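Local coordinates for nicotinate phosphoribosyltransferase (Vibrio cholerae, PDB 4HL7), which probably catalyses the ATP-dependent formation of nicotinate D-ribonucleotide from nicotinate and 5-phospho-ribose 1-diphosphate, a step of NAD biosynthesis, at residues F179-M184 against W209-S214; T317-F323 against R342-G348; L164-K168 against E205-W209; A21-N25 against T213-H217; L157-K161 against D197-L202. One frame throughout, in Å; residues are numbered along the deposited sequence.

Contact 1 (F179-M184 against W209-S214); sequences FSLTEM and WVLGTS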
# COMPACT_ATOMS: atom_id res chain seq x y z
N PHE A 179 8.45 15.71 -13.19
CA PHE A 179 8.51 14.28 -12.84
C PHE A 179 8.98 14.15 -11.37
O PHE A 179 9.98 14.77 -10.95
CB PHE A 179 9.46 13.51 -13.77
CG PHE A 179 9.61 12.05 -13.40
CD1 PHE A 179 8.56 11.11 -13.67
CD2 PHE A 179 10.73 11.60 -12.73
CE1 PHE A 179 8.68 9.78 -13.28
CE2 PHE A 179 10.89 10.25 -12.39
CZ PHE A 179 9.84 9.34 -12.65
N SER A 180 8.25 13.37 -10.58
CA SER A 180 8.57 13.14 -9.16
C SER A 180 8.19 11.68 -8.82
O SER A 180 7.11 11.23 -9.20
CB SER A 180 7.65 14.01 -8.32
OG SER A 180 7.93 13.75 -6.96
N LEU A 181 9.08 10.97 -8.12
CA LEU A 181 8.92 9.53 -7.92
C LEU A 181 8.87 9.25 -6.41
O LEU A 181 9.72 9.75 -5.65
CB LEU A 181 10.13 8.79 -8.57
CG LEU A 181 10.14 7.26 -8.53
CD1 LEU A 181 8.85 6.71 -9.15
CD2 LEU A 181 11.32 6.69 -9.30
N THR A 182 7.85 8.52 -5.97
CA THR A 182 7.83 8.05 -4.58
C THR A 182 7.95 6.53 -4.62
O THR A 182 7.10 5.84 -5.23
CB THR A 182 6.54 8.43 -3.88
OG1 THR A 182 6.40 9.87 -3.87
CG2 THR A 182 6.60 7.96 -2.42
N GLU A 183 9.00 5.99 -4.05
CA GLU A 183 9.17 4.54 -4.15
C GLU A 183 8.22 3.84 -3.18
O GLU A 183 8.16 4.19 -2.03
CB GLU A 183 10.63 4.20 -3.87
CG GLU A 183 10.96 2.76 -4.16
CD GLU A 183 10.61 1.78 -3.00
OE1 GLU A 183 10.52 2.19 -1.81
OE2 GLU A 183 10.40 0.59 -3.30
N MSE A 184 7.49 2.81 -3.64
CA MSE A 184 6.45 2.19 -2.82
C MSE A 184 6.46 0.72 -3.13
O MSE A 184 5.42 0.09 -3.14
CB MSE A 184 5.02 2.76 -3.07
CG MSE A 184 4.85 4.16 -2.58
SE MSE A 184 2.90 4.57 -2.94
CE MSE A 184 3.18 6.33 -2.28
N TRP A 209 14.75 13.81 -8.66
CA TRP A 209 13.38 13.42 -8.88
C TRP A 209 12.79 12.48 -7.86
O TRP A 209 11.63 12.15 -7.97
CB TRP A 209 13.20 12.82 -10.24
CG TRP A 209 13.57 13.77 -11.34
CD1 TRP A 209 13.35 15.15 -11.38
CD2 TRP A 209 14.21 13.44 -12.60
NE1 TRP A 209 13.84 15.67 -12.55
CE2 TRP A 209 14.33 14.69 -13.33
CE3 TRP A 209 14.65 12.26 -13.19
CZ2 TRP A 209 14.95 14.74 -14.58
CZ3 TRP A 209 15.23 12.32 -14.46
CH2 TRP A 209 15.37 13.53 -15.14
N VAL A 210 13.53 12.10 -6.84
CA VAL A 210 13.01 11.16 -5.85
C VAL A 210 12.40 11.96 -4.69
O VAL A 210 13.12 12.64 -3.96
CB VAL A 210 14.15 10.20 -5.37
CG1 VAL A 210 13.70 9.38 -4.15
CG2 VAL A 210 14.62 9.30 -6.52
N LEU A 211 11.07 11.94 -4.54
CA LEU A 211 10.41 12.62 -3.41
C LEU A 211 10.72 11.90 -2.11
O LEU A 211 11.03 12.53 -1.08
CB LEU A 211 8.90 12.75 -3.66
CG LEU A 211 8.08 13.34 -2.52
CD1 LEU A 211 8.54 14.80 -2.36
CD2 LEU A 211 6.59 13.17 -2.85
N GLY A 212 10.75 10.57 -2.18
CA GLY A 212 11.12 9.75 -1.00
C GLY A 212 10.71 8.29 -1.22
O GLY A 212 10.55 7.83 -2.35
N THR A 213 10.54 7.57 -0.12
CA THR A 213 10.18 6.13 -0.17
C THR A 213 9.20 5.86 0.94
O THR A 213 9.24 6.53 1.97
CB THR A 213 11.44 5.24 0.02
OG1 THR A 213 11.03 3.89 0.17
CG2 THR A 213 12.24 5.63 1.27
N SER A 214 8.27 4.92 0.73
CA SER A 214 7.38 4.55 1.82
C SER A 214 8.06 3.67 2.88
O SER A 214 7.52 3.51 3.95
CB SER A 214 6.14 3.82 1.29
OG SER A 214 6.58 2.62 0.67
O HOH W 1 8.48 0.99 -0.27
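Phe179 and Trp209 meet at about a right angle: the edge of the phenyl ring is directed at the indole face in an offset T-shaped pair, with 5.7 Å between the phenyl and five-membered ring centroids and planes at 89°. Phe179 CG lies anti to its backbone N (chi1 177°), which carries the ring to the indole, where CD2 comes within 3.7 Å of Trp209 CB. At the far end Glu183 and Thr213 run alongside each other on one face of the sheet, and Thr213 OG1 donates to Glu183 OE1 at 2.7 Å, nearly along the carboxylate C-O axis. Leu181 N binds Trp209 O and Leu211 N binds Leu181 O; a beta bulge then shifts the register by one residue, and Glu183 N takes up Gly212 O at 2.9 Å. Ser180 OG and Thr182 OG1 turn instead to Ser346 on the neighbouring strand. Both parallel strands belong to the beta-alpha-beta unit completed by helix 192-205. Glu183 OE1 also accepts from a water 2.8 Å away that donates to Ser214 OG, itself bonded to Asp20 OD1, while OE2 is held by Gly185 N and Gln195. Donors at both oxygens hold the carboxylate against rotation about its CG-CD bond.

Contact 2 (T317-F323 against R342-G348); sequences TTKLFIF and RVKISFG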
# COMPACT_ATOMS: atom_id res chain seq x y z
N THR A 317 -2.70 24.19 -7.29
CA THR A 317 -1.26 24.16 -7.38
C THR A 317 -0.58 24.06 -6.00
O THR A 317 0.63 23.87 -5.92
CB THR A 317 -0.67 25.38 -8.15
OG1 THR A 317 -0.93 26.57 -7.43
CG2 THR A 317 -1.28 25.47 -9.61
N THR A 318 -1.36 24.24 -4.94
CA THR A 318 -0.86 24.06 -3.56
C THR A 318 -1.12 22.63 -3.02
O THR A 318 -0.76 22.36 -1.91
CB THR A 318 -1.46 25.09 -2.56
OG1 THR A 318 -2.87 24.83 -2.36
CG2 THR A 318 -1.30 26.48 -3.11
N LYS A 319 -1.79 21.79 -3.80
CA LYS A 319 -2.13 20.43 -3.32
C LYS A 319 -1.38 19.39 -4.12
O LYS A 319 -0.90 19.66 -5.22
CB LYS A 319 -3.63 20.19 -3.42
CG LYS A 319 -4.42 21.23 -2.61
CD LYS A 319 -4.06 21.11 -1.11
CE LYS A 319 -4.88 22.10 -0.25
NZ LYS A 319 -4.33 22.12 1.16
N LEU A 320 -1.33 18.17 -3.60
CA LEU A 320 -0.50 17.14 -4.19
C LEU A 320 -1.37 15.96 -4.63
O LEU A 320 -2.18 15.47 -3.85
CB LEU A 320 0.53 16.62 -3.16
CG LEU A 320 1.40 15.40 -3.59
CD1 LEU A 320 2.28 15.81 -4.78
CD2 LEU A 320 2.30 14.99 -2.41
N PHE A 321 -1.20 15.50 -5.86
CA PHE A 321 -1.83 14.23 -6.31
C PHE A 321 -0.76 13.16 -6.32
O PHE A 321 0.27 13.37 -6.94
CB PHE A 321 -2.25 14.35 -7.77
CG PHE A 321 -3.48 15.19 -8.00
CD1 PHE A 321 -4.29 15.58 -6.92
CD2 PHE A 321 -3.86 15.53 -9.32
CE1 PHE A 321 -5.46 16.30 -7.14
CE2 PHE A 321 -5.04 16.30 -9.52
CZ PHE A 321 -5.80 16.66 -8.44
N ILE A 322 -0.98 12.06 -5.63
CA ILE A 322 -0.08 10.88 -5.77
C ILE A 322 -0.84 9.89 -6.64
O ILE A 322 -1.95 9.46 -6.28
CB ILE A 322 0.21 10.19 -4.40
CG1 ILE A 322 0.83 11.23 -3.45
CG2 ILE A 322 1.13 8.97 -4.62
CD1 ILE A 322 1.81 10.69 -2.43
N PHE A 323 -0.27 9.57 -7.80
CA PHE A 323 -0.82 8.54 -8.70
C PHE A 323 -0.13 7.21 -8.34
O PHE A 323 1.08 7.18 -8.23
CB PHE A 323 -0.49 8.93 -10.15
CG PHE A 323 -1.21 10.14 -10.59
CD1 PHE A 323 -2.53 10.05 -11.01
CD2 PHE A 323 -0.57 11.38 -10.55
CE1 PHE A 323 -3.22 11.21 -11.43
CE2 PHE A 323 -1.27 12.55 -10.98
CZ PHE A 323 -2.59 12.44 -11.39
N ARG A 342 -0.85 22.70 -13.21
CA ARG A 342 -2.18 22.70 -12.71
C ARG A 342 -2.27 22.18 -11.24
O ARG A 342 -3.24 22.46 -10.57
CB ARG A 342 -3.11 21.84 -13.59
CG ARG A 342 -3.12 22.26 -15.08
CD ARG A 342 -3.80 21.14 -15.86
NE ARG A 342 -5.21 21.13 -15.54
CZ ARG A 342 -6.03 20.09 -15.78
NH1 ARG A 342 -5.59 19.02 -16.38
NH2 ARG A 342 -7.31 20.16 -15.44
N VAL A 343 -1.29 21.40 -10.80
CA VAL A 343 -1.41 20.72 -9.50
C VAL A 343 -0.06 20.11 -9.24
O VAL A 343 0.70 19.92 -10.19
CB VAL A 343 -2.53 19.62 -9.54
CG1 VAL A 343 -2.23 18.50 -10.59
CG2 VAL A 343 -2.77 19.05 -8.12
N LYS A 344 0.31 19.88 -7.98
CA LYS A 344 1.59 19.22 -7.73
C LYS A 344 1.36 17.72 -7.86
O LYS A 344 0.29 17.26 -7.55
CB LYS A 344 2.08 19.50 -6.31
CG LYS A 344 2.53 20.93 -6.07
CD LYS A 344 3.02 21.15 -4.62
CE LYS A 344 1.92 20.77 -3.61
NZ LYS A 344 2.27 21.13 -2.18
N ILE A 345 2.37 16.99 -8.35
CA ILE A 345 2.20 15.58 -8.52
C ILE A 345 3.42 14.75 -8.10
O ILE A 345 4.58 15.23 -8.08
CB ILE A 345 1.87 15.22 -10.00
CG1 ILE A 345 3.12 15.44 -10.89
CG2 ILE A 345 0.66 15.99 -10.46
CD1 ILE A 345 2.83 15.21 -12.39
N SER A 346 3.15 13.49 -7.78
CA SER A 346 4.21 12.52 -7.63
C SER A 346 3.64 11.14 -8.00
O SER A 346 2.41 10.92 -7.94
CB SER A 346 4.75 12.50 -6.19
OG SER A 346 5.98 11.75 -6.16
N PHE A 347 4.54 10.23 -8.41
CA PHE A 347 4.11 8.87 -8.83
C PHE A 347 4.56 7.82 -7.83
O PHE A 347 5.74 7.68 -7.62
CB PHE A 347 4.73 8.60 -10.21
CG PHE A 347 4.24 9.62 -11.21
CD1 PHE A 347 5.02 10.76 -11.51
CD2 PHE A 347 2.95 9.53 -11.73
CE1 PHE A 347 4.50 11.77 -12.37
CE2 PHE A 347 2.45 10.54 -12.59
CZ PHE A 347 3.23 11.64 -12.88
N GLY A 348 3.61 7.16 -7.18
CA GLY A 348 3.93 6.13 -6.21
C GLY A 348 4.02 4.82 -6.96
O GLY A 348 2.99 4.25 -7.33
O HOH W 2 2.17 23.81 -1.71
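Lys344 reaches back along segment 317-323, and its chain can be followed atom by atom. CB lies 3.2 Å from Lys319 O, the carbonyl that also accepts the Lys344 backbone N-H, and touches Leu320 CD1. CG, anti to the carbonyl carbon, passes Thr317 O at 3.5 Å, and CD stays beside the same oxygen. The bend at chi3 (-58°) then turns CE back over Lys319 O, and NZ ends 3.3 Å from Thr318 O in a weak hydrogen bond. A water accepts from Lys344 NZ, its oxygen 2.7 Å from that nitrogen. The same water donates in turn to Thr318 O, bridging the two residues.

Beyond this end the strands 320-323 and 344-348 run parallel in the beta-alpha-beta unit whose crossover is helix 329-339; such a unit is the repeating element of the TIM-barrel clan to which this family is assigned. Backbone bonds tie Phe321 N to Lys344 O, Ser346 N to Phe321 O, Phe323 N to Ser346 O and Gly348 N to Phe323 O.

The face bearing phenylalanines is apolar. Val343 CG2 sits over the centre of the Phe321 ring, 3.6 Å from its centroid and 3° off the normal, a CH-pi contact, while CG1 touches CD2 of that ring. Ile345 CG2 comes instead to the edge of the Phe323 ring, in its plane, 4.0 Å from CE2. The rings of Phe323 and Phe347 are nearly parallel, with planes at 21°, but displaced, with little overlap. Trp301 meets the rings of both Phe321 and Phe323.

Contact 3 (L164-K168 against E205-W209); sequences LDQLK and EIPQW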
# COMPACT_ATOMS: atom_id res chain seq x y z
N LEU A 164 15.90 3.91 -16.63
CA LEU A 164 16.31 5.25 -16.21
C LEU A 164 16.95 6.08 -17.36
O LEU A 164 16.63 7.27 -17.50
CB LEU A 164 17.25 5.20 -15.01
CG LEU A 164 16.58 4.74 -13.71
CD1 LEU A 164 17.68 4.55 -12.69
CD2 LEU A 164 15.51 5.73 -13.21
N ASP A 165 17.81 5.47 -18.17
CA ASP A 165 18.28 6.10 -19.43
C ASP A 165 17.13 6.62 -20.27
O ASP A 165 17.15 7.76 -20.70
CB ASP A 165 19.07 5.12 -20.29
CG ASP A 165 20.38 4.75 -19.70
OD1 ASP A 165 20.98 3.83 -20.28
OD2 ASP A 165 20.82 5.34 -18.67
N GLN A 166 16.11 5.78 -20.52
CA GLN A 166 15.01 6.18 -21.40
C GLN A 166 14.10 7.22 -20.81
O GLN A 166 13.57 8.10 -21.51
CB GLN A 166 14.20 4.96 -21.90
CG GLN A 166 15.09 4.11 -22.78
CD GLN A 166 14.51 2.78 -23.20
OE1 GLN A 166 13.78 2.69 -24.19
NE2 GLN A 166 14.89 1.73 -22.51
N LEU A 167 13.90 7.12 -19.50
CA LEU A 167 13.21 8.18 -18.75
C LEU A 167 13.91 9.55 -18.89
O LEU A 167 13.25 10.54 -19.21
CB LEU A 167 13.17 7.80 -17.26
CG LEU A 167 12.65 8.86 -16.25
CD1 LEU A 167 11.14 9.13 -16.42
CD2 LEU A 167 12.97 8.49 -14.79
N LYS A 168 15.20 9.61 -18.57
CA LYS A 168 16.00 10.86 -18.69
C LYS A 168 15.90 11.46 -20.12
O LYS A 168 15.63 12.70 -20.31
CB LYS A 168 17.47 10.59 -18.34
CG LYS A 168 17.75 10.51 -16.84
CD LYS A 168 19.22 10.07 -16.62
CE LYS A 168 19.81 10.69 -15.37
NZ LYS A 168 20.94 9.89 -14.79
N GLU A 205 21.23 7.95 -9.39
CA GLU A 205 20.97 8.32 -10.77
C GLU A 205 20.01 9.49 -10.92
O GLU A 205 20.21 10.34 -11.82
CB GLU A 205 20.43 7.12 -11.58
CG GLU A 205 21.42 6.01 -11.74
CD GLU A 205 22.59 6.46 -12.59
OE1 GLU A 205 22.36 7.04 -13.69
OE2 GLU A 205 23.73 6.20 -12.19
N ILE A 206 18.96 9.55 -10.09
CA ILE A 206 17.89 10.57 -10.29
C ILE A 206 17.49 11.22 -8.96
O ILE A 206 16.31 11.43 -8.67
CB ILE A 206 16.63 10.02 -11.03
CG1 ILE A 206 16.01 8.86 -10.29
CG2 ILE A 206 16.97 9.59 -12.47
CD1 ILE A 206 14.56 8.64 -10.70
N PRO A 207 18.49 11.57 -8.13
CA PRO A 207 18.17 12.12 -6.79
C PRO A 207 17.22 13.32 -6.85
O PRO A 207 16.40 13.54 -5.92
CB PRO A 207 19.54 12.57 -6.26
CG PRO A 207 20.38 12.74 -7.48
CD PRO A 207 19.94 11.61 -8.40
N GLN A 208 17.32 14.09 -7.91
CA GLN A 208 16.55 15.32 -8.05
C GLN A 208 15.08 15.04 -8.26
O GLN A 208 14.25 15.93 -8.13
CB GLN A 208 17.07 16.16 -9.22
CG GLN A 208 16.80 15.53 -10.60
CD GLN A 208 17.91 14.62 -11.10
OE1 GLN A 208 18.65 14.01 -10.33
NE2 GLN A 208 18.01 14.49 -12.42
N TRP A 209 14.75 13.81 -8.66
CA TRP A 209 13.38 13.42 -8.88
C TRP A 209 12.79 12.48 -7.86
O TRP A 209 11.63 12.15 -7.97
CB TRP A 209 13.20 12.82 -10.24
CG TRP A 209 13.57 13.77 -11.34
CD1 TRP A 209 13.35 15.15 -11.38
CD2 TRP A 209 14.21 13.44 -12.60
NE1 TRP A 209 13.84 15.67 -12.55
CE2 TRP A 209 14.33 14.69 -13.33
CE3 TRP A 209 14.65 12.26 -13.19
CZ2 TRP A 209 14.95 14.74 -14.58
CZ3 TRP A 209 15.23 12.32 -14.46
CH2 TRP A 209 15.37 13.53 -15.14
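Lys168 reaches Glu205 through a chain bent at chi3 (147°, away from a staggered value), which brings NZ to the end of the facing helix; its CG stands anti to the carbonyl carbon. Glu205 folds to meet it, bent at chi2, and crosses the lysine at about a right angle. NZ donates to Glu205 O at 3.1 Å, approaching 34° out of the carbonyl plane, and forms a salt bridge with Glu205 OE1 at the longer distance of 3.4 Å. One ammonium group thus holds a backbone oxygen and a carboxylate of the same residue.

The carbonyl lies where helix 192-205 ends, since Ile206 is the first residue to leave helical backbone angles. A positive charge placed there would be expected to interact favourably with the helix dipole. Segment 205-209 connects helix 192-205 to strand 210-213 within the beta-alpha-beta unit begun by strand 181-183, and helix 155-174 packs against this connection; Trp209 N bonds back to Ile206 O at 2.8 Å.

Beside the polar pair the methylene chain of the lysine packs: CG meets Trp209 CZ3 at 3.9 Å, at the indole edge and near its plane. Gln208 NE2 lies over the centre of one indole face, 3.6 Å above the plane. Leu164 divides its methyls between two neighbours, CD1 against Glu205 CB at 3.9 Å and CD2 against Ile206 CD1 at 4.0 Å, where the two side chains cross at about a right angle. Leu167 CD2 makes looser contacts with Ile206 CD1 and Trp209 CE3. On the helix 329-339 side, Phe329 touches both Leu164 and Leu167.

Contact 4 (A21-N25 against T213-H217); sequences AYKIN and TSNYH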
# COMPACT_ATOMS: atom_id res chain seq x y z
N ALA A 21 5.62 3.05 5.76
CA ALA A 21 5.60 3.95 6.88
C ALA A 21 4.19 4.19 7.34
O ALA A 21 3.96 4.38 8.56
CB ALA A 21 6.24 5.26 6.45
N TYR A 22 3.24 4.20 6.41
CA TYR A 22 1.85 4.51 6.81
C TYR A 22 1.26 3.44 7.77
O TYR A 22 0.26 3.71 8.40
CB TYR A 22 0.91 4.66 5.59
CG TYR A 22 0.37 3.29 5.05
CD1 TYR A 22 0.97 2.66 3.97
CD2 TYR A 22 -0.72 2.64 5.67
CE1 TYR A 22 0.50 1.44 3.48
CE2 TYR A 22 -1.18 1.40 5.21
CZ TYR A 22 -0.56 0.80 4.11
OH TYR A 22 -1.02 -0.42 3.64
N LYS A 23 1.87 2.24 7.85
CA LYS A 23 1.39 1.21 8.75
C LYS A 23 1.69 1.58 10.18
O LYS A 23 0.81 1.47 11.07
CB LYS A 23 1.99 -0.18 8.38
CG LYS A 23 1.52 -0.61 7.01
CD LYS A 23 0.59 -1.82 7.00
CE LYS A 23 -0.82 -1.48 7.39
NZ LYS A 23 -1.69 -2.70 7.29
N ILE A 24 2.90 2.07 10.42
CA ILE A 24 3.26 2.58 11.75
C ILE A 24 2.47 3.84 12.07
O ILE A 24 1.99 4.06 13.21
CB ILE A 24 4.80 2.83 11.88
CG1 ILE A 24 5.50 1.46 12.08
CG2 ILE A 24 5.13 3.73 13.10
CD1 ILE A 24 7.03 1.55 12.24
N ASN A 25 2.34 4.71 11.07
CA ASN A 25 1.61 5.91 11.31
C ASN A 25 0.14 5.63 11.69
O ASN A 25 -0.36 6.17 12.70
CB ASN A 25 1.73 6.85 10.11
CG ASN A 25 3.16 7.22 9.82
OD1 ASN A 25 4.09 6.99 10.65
ND2 ASN A 25 3.38 7.78 8.60
N THR A 213 10.54 7.57 -0.12
CA THR A 213 10.18 6.13 -0.17
C THR A 213 9.20 5.86 0.94
O THR A 213 9.24 6.53 1.97
CB THR A 213 11.44 5.24 0.02
OG1 THR A 213 11.03 3.89 0.17
CG2 THR A 213 12.24 5.63 1.27
N SER A 214 8.27 4.92 0.73
CA SER A 214 7.38 4.55 1.82
C SER A 214 8.06 3.67 2.88
O SER A 214 7.52 3.51 3.95
CB SER A 214 6.14 3.82 1.29
OG SER A 214 6.58 2.62 0.67
N ASN A 215 9.25 3.11 2.58
CA ASN A 215 9.88 2.20 3.49
C ASN A 215 10.72 2.96 4.57
O ASN A 215 11.70 3.61 4.23
CB ASN A 215 10.74 1.23 2.67
CG ASN A 215 11.30 0.09 3.51
OD1 ASN A 215 12.04 0.32 4.45
ND2 ASN A 215 10.90 -1.13 3.19
N TYR A 216 10.34 2.83 5.85
CA TYR A 216 11.07 3.56 6.93
C TYR A 216 12.52 3.08 7.00
O TYR A 216 13.49 3.90 7.16
CB TYR A 216 10.38 3.32 8.31
CG TYR A 216 9.40 4.42 8.72
CD1 TYR A 216 9.72 5.76 8.52
CD2 TYR A 216 8.18 4.10 9.32
CE1 TYR A 216 8.83 6.79 8.91
CE2 TYR A 216 7.28 5.10 9.73
CZ TYR A 216 7.63 6.45 9.55
OH TYR A 216 6.74 7.48 9.93
N HIS A 217 12.71 1.78 6.96
CA HIS A 217 14.08 1.21 7.06
C HIS A 217 15.03 1.74 6.02
O HIS A 217 16.20 2.11 6.33
CB HIS A 217 14.02 -0.32 6.99
CG HIS A 217 15.37 -0.98 7.17
ND1 HIS A 217 15.82 -1.39 8.35
CD2 HIS A 217 16.37 -1.26 6.25
CE1 HIS A 217 17.04 -1.92 8.22
NE2 HIS A 217 17.37 -1.86 6.93
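Ser214 O accepts the backbone N-H of Ala21 at 2.7 Å, and Ala21 CB lies 3.3 Å from the same oxygen. This bond holds the beginning of segment 21-25 against the turn that follows strand 210-213. Ser214 OG takes no part in it; its strongest partner is Asp20. The turn has its own brace, an ST turn in which Asn215 N donates to Thr213 OG1 at 3.1 Å.

Tyr216 supplies most of the remaining contact. Ala21 CB stands over the centre of one face of its ring, 3.5 Å from the centroid and 14° off the normal, which makes a CH-pi contact. Ile24 CB approaches at the ring edge, 4.0 Å from Tyr216 CE2. At the far end, Tyr216 OH donates to Asn25 OD1 at 2.8 Å, lying in the amide carbonyl plane on a lone pair; the amide and ring planes are 72° apart. Asn25 CG stands anti to the carbonyl carbon (chi1 -60°), and from there OD1 reaches the phenol. The ring is thus packed over one face and tied at its hydroxyl.

Tyr77 and Leu78 of helix 72-81 also touch Tyr216. Asn215 occupies the N-cap position of helix 216-222, its OD1 bonded to Phe218 N. The whole is an N-capped helix start, entered from a parallel strand and docked on helix 21-33 of the N-terminal domain.

Contact 5 (L157-K161 against D197-L202); sequences LKVLK and DVLACL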
# COMPACT_ATOMS: atom_id res chain seq x y z
N LEU A 157 19.26 -4.71 -11.73
CA LEU A 157 19.79 -3.36 -11.91
C LEU A 157 20.03 -3.01 -13.40
O LEU A 157 19.90 -1.83 -13.78
CB LEU A 157 21.06 -3.13 -11.09
CG LEU A 157 20.89 -2.86 -9.60
CD1 LEU A 157 22.29 -2.68 -8.98
CD2 LEU A 157 19.99 -1.64 -9.35
N LYS A 158 20.33 -4.01 -14.23
CA LYS A 158 20.50 -3.73 -15.68
C LYS A 158 19.17 -3.21 -16.21
O LYS A 158 19.13 -2.29 -17.03
CB LYS A 158 20.95 -4.97 -16.51
CG LYS A 158 22.45 -5.28 -16.46
CD LYS A 158 22.89 -6.34 -17.48
N VAL A 159 18.09 -3.84 -15.76
CA VAL A 159 16.75 -3.50 -16.26
C VAL A 159 16.43 -2.08 -15.81
O VAL A 159 15.90 -1.26 -16.59
CB VAL A 159 15.66 -4.47 -15.71
CG1 VAL A 159 14.26 -3.91 -15.97
CG2 VAL A 159 15.82 -5.85 -16.33
N LEU A 160 16.71 -1.79 -14.55
CA LEU A 160 16.39 -0.45 -14.03
C LEU A 160 17.23 0.61 -14.76
O LEU A 160 16.72 1.68 -15.13
CB LEU A 160 16.61 -0.38 -12.53
CG LEU A 160 16.33 0.99 -11.91
CD1 LEU A 160 14.89 1.50 -12.13
CD2 LEU A 160 16.62 0.91 -10.40
N LYS A 161 18.51 0.31 -14.96
CA LYS A 161 19.41 1.29 -15.60
C LYS A 161 18.91 1.69 -17.01
O LYS A 161 18.91 2.87 -17.36
CB LYS A 161 20.84 0.76 -15.62
CG LYS A 161 21.52 0.88 -14.25
CD LYS A 161 22.80 0.06 -14.22
CE LYS A 161 23.43 -0.01 -12.82
NZ LYS A 161 24.82 -0.55 -13.04
N ASP A 197 19.06 -2.36 -3.50
CA ASP A 197 19.90 -1.93 -4.64
C ASP A 197 19.15 -0.95 -5.55
O ASP A 197 19.75 -0.05 -6.14
CB ASP A 197 20.28 -3.12 -5.48
CG ASP A 197 21.35 -3.99 -4.82
OD1 ASP A 197 21.96 -3.54 -3.84
OD2 ASP A 197 21.49 -5.15 -5.24
N VAL A 198 17.85 -1.20 -5.73
CA VAL A 198 17.01 -0.33 -6.53
C VAL A 198 16.96 1.07 -5.95
O VAL A 198 17.15 2.06 -6.67
CB VAL A 198 15.59 -0.94 -6.73
CG1 VAL A 198 14.60 0.15 -7.18
CG2 VAL A 198 15.70 -2.12 -7.71
N LEU A 199 16.78 1.16 -4.64
CA LEU A 199 16.75 2.47 -4.01
C LEU A 199 18.14 3.15 -4.10
O LEU A 199 18.23 4.34 -4.39
CB LEU A 199 16.23 2.37 -2.53
CG LEU A 199 14.70 2.23 -2.43
CD1 LEU A 199 14.32 1.84 -1.02
CD2 LEU A 199 14.11 3.59 -2.73
N ALA A 200 19.22 2.39 -3.84
CA ALA A 200 20.59 2.90 -3.98
C ALA A 200 20.81 3.50 -5.38
O ALA A 200 21.40 4.57 -5.53
CB ALA A 200 21.62 1.80 -3.71
N CYS A 201 20.31 2.82 -6.41
CA CYS A 201 20.52 3.25 -7.78
C CYS A 201 19.71 4.53 -8.08
O CYS A 201 20.23 5.50 -8.65
CB CYS A 201 20.15 2.10 -8.70
SG CYS A 201 20.07 2.48 -10.47
N LEU A 202 18.43 4.55 -7.69
CA LEU A 202 17.60 5.75 -7.83
C LEU A 202 18.25 6.94 -7.16
O LEU A 202 18.33 8.02 -7.74
CB LEU A 202 16.22 5.52 -7.24
CG LEU A 202 15.37 4.46 -7.92
CD1 LEU A 202 14.10 4.22 -7.08
CD2 LEU A 202 15.07 4.75 -9.40
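Leu157 and Leu160, one helical turn apart, present their methyls to Asp197, Val198 and Cys201 in a contact made by apolar surfaces. Leu157 CD2 lies 3.6 Å from Asp197 O and 3.8 Å from Cys201 CB, while its CD1 reaches Asp197 CB, the two side chains crossing at about a right angle. Leu160 CD2 is shared between Val198 CG1 at 3.9 Å and Cys201 SG at 3.8 Å; its other methyl, CD1, meets Leu202 CD2 at 4.2 Å. The sulfur thus serves as an apolar neighbour, and the aliphatic CG of Lys161 flanks it more loosely.

Torsions explain how these tips arrive. Leu160 CG is anti to the backbone N (chi1 179°), and from there CD2 extends between Val198 and Cys201. Cys201 SG takes the corresponding position (chi1 170°), which brings it against that methyl. The carbonyl beside Leu157 CD2 has a partner of its own: Asp197 O accepts Cys201 N within the helix at 2.9 Å.

Farther out, the short helical segments have axes 10.5 Å apart at closest approach, with a 32° angle between their directions, a separation bridged by the leucine side chains. Leu164, a turn beyond Lys161, continues the packing on Cys201 and Leu202. Helix 192-205 lies between two other helices here: helix 155-174 covers it through these residues, whereas Leu199 and Ala200 touch helix 216-222, and Leu199 also packs on Glu183 and Thr213 of the parallel strands 181-183 and 210-213.

In the fold
From the N terminus, helix 21-33 waits nearly two hundred residues for its partner, so contact 4 closes the longest loop and encloses contacts 3 and 5. Helix 155-174 then opens contact 5 and contact 3 in turn, and strand 181-183 opens contact 1 before any of these closes; helix 192-205 closes contact 5, the following turn closes contact 3, and strand 210-213 closes contact 1. Contacts 1, 3 and 5 therefore cross one another, with Trp209 shared by contacts 1 and 3. Contact 4 ends on the same stretch as contact 1, tying the N-terminal domain to the parallel sheet. Contact 2 follows in series, joined to contact 1 through neighbouring strands 181-183 and 344-349.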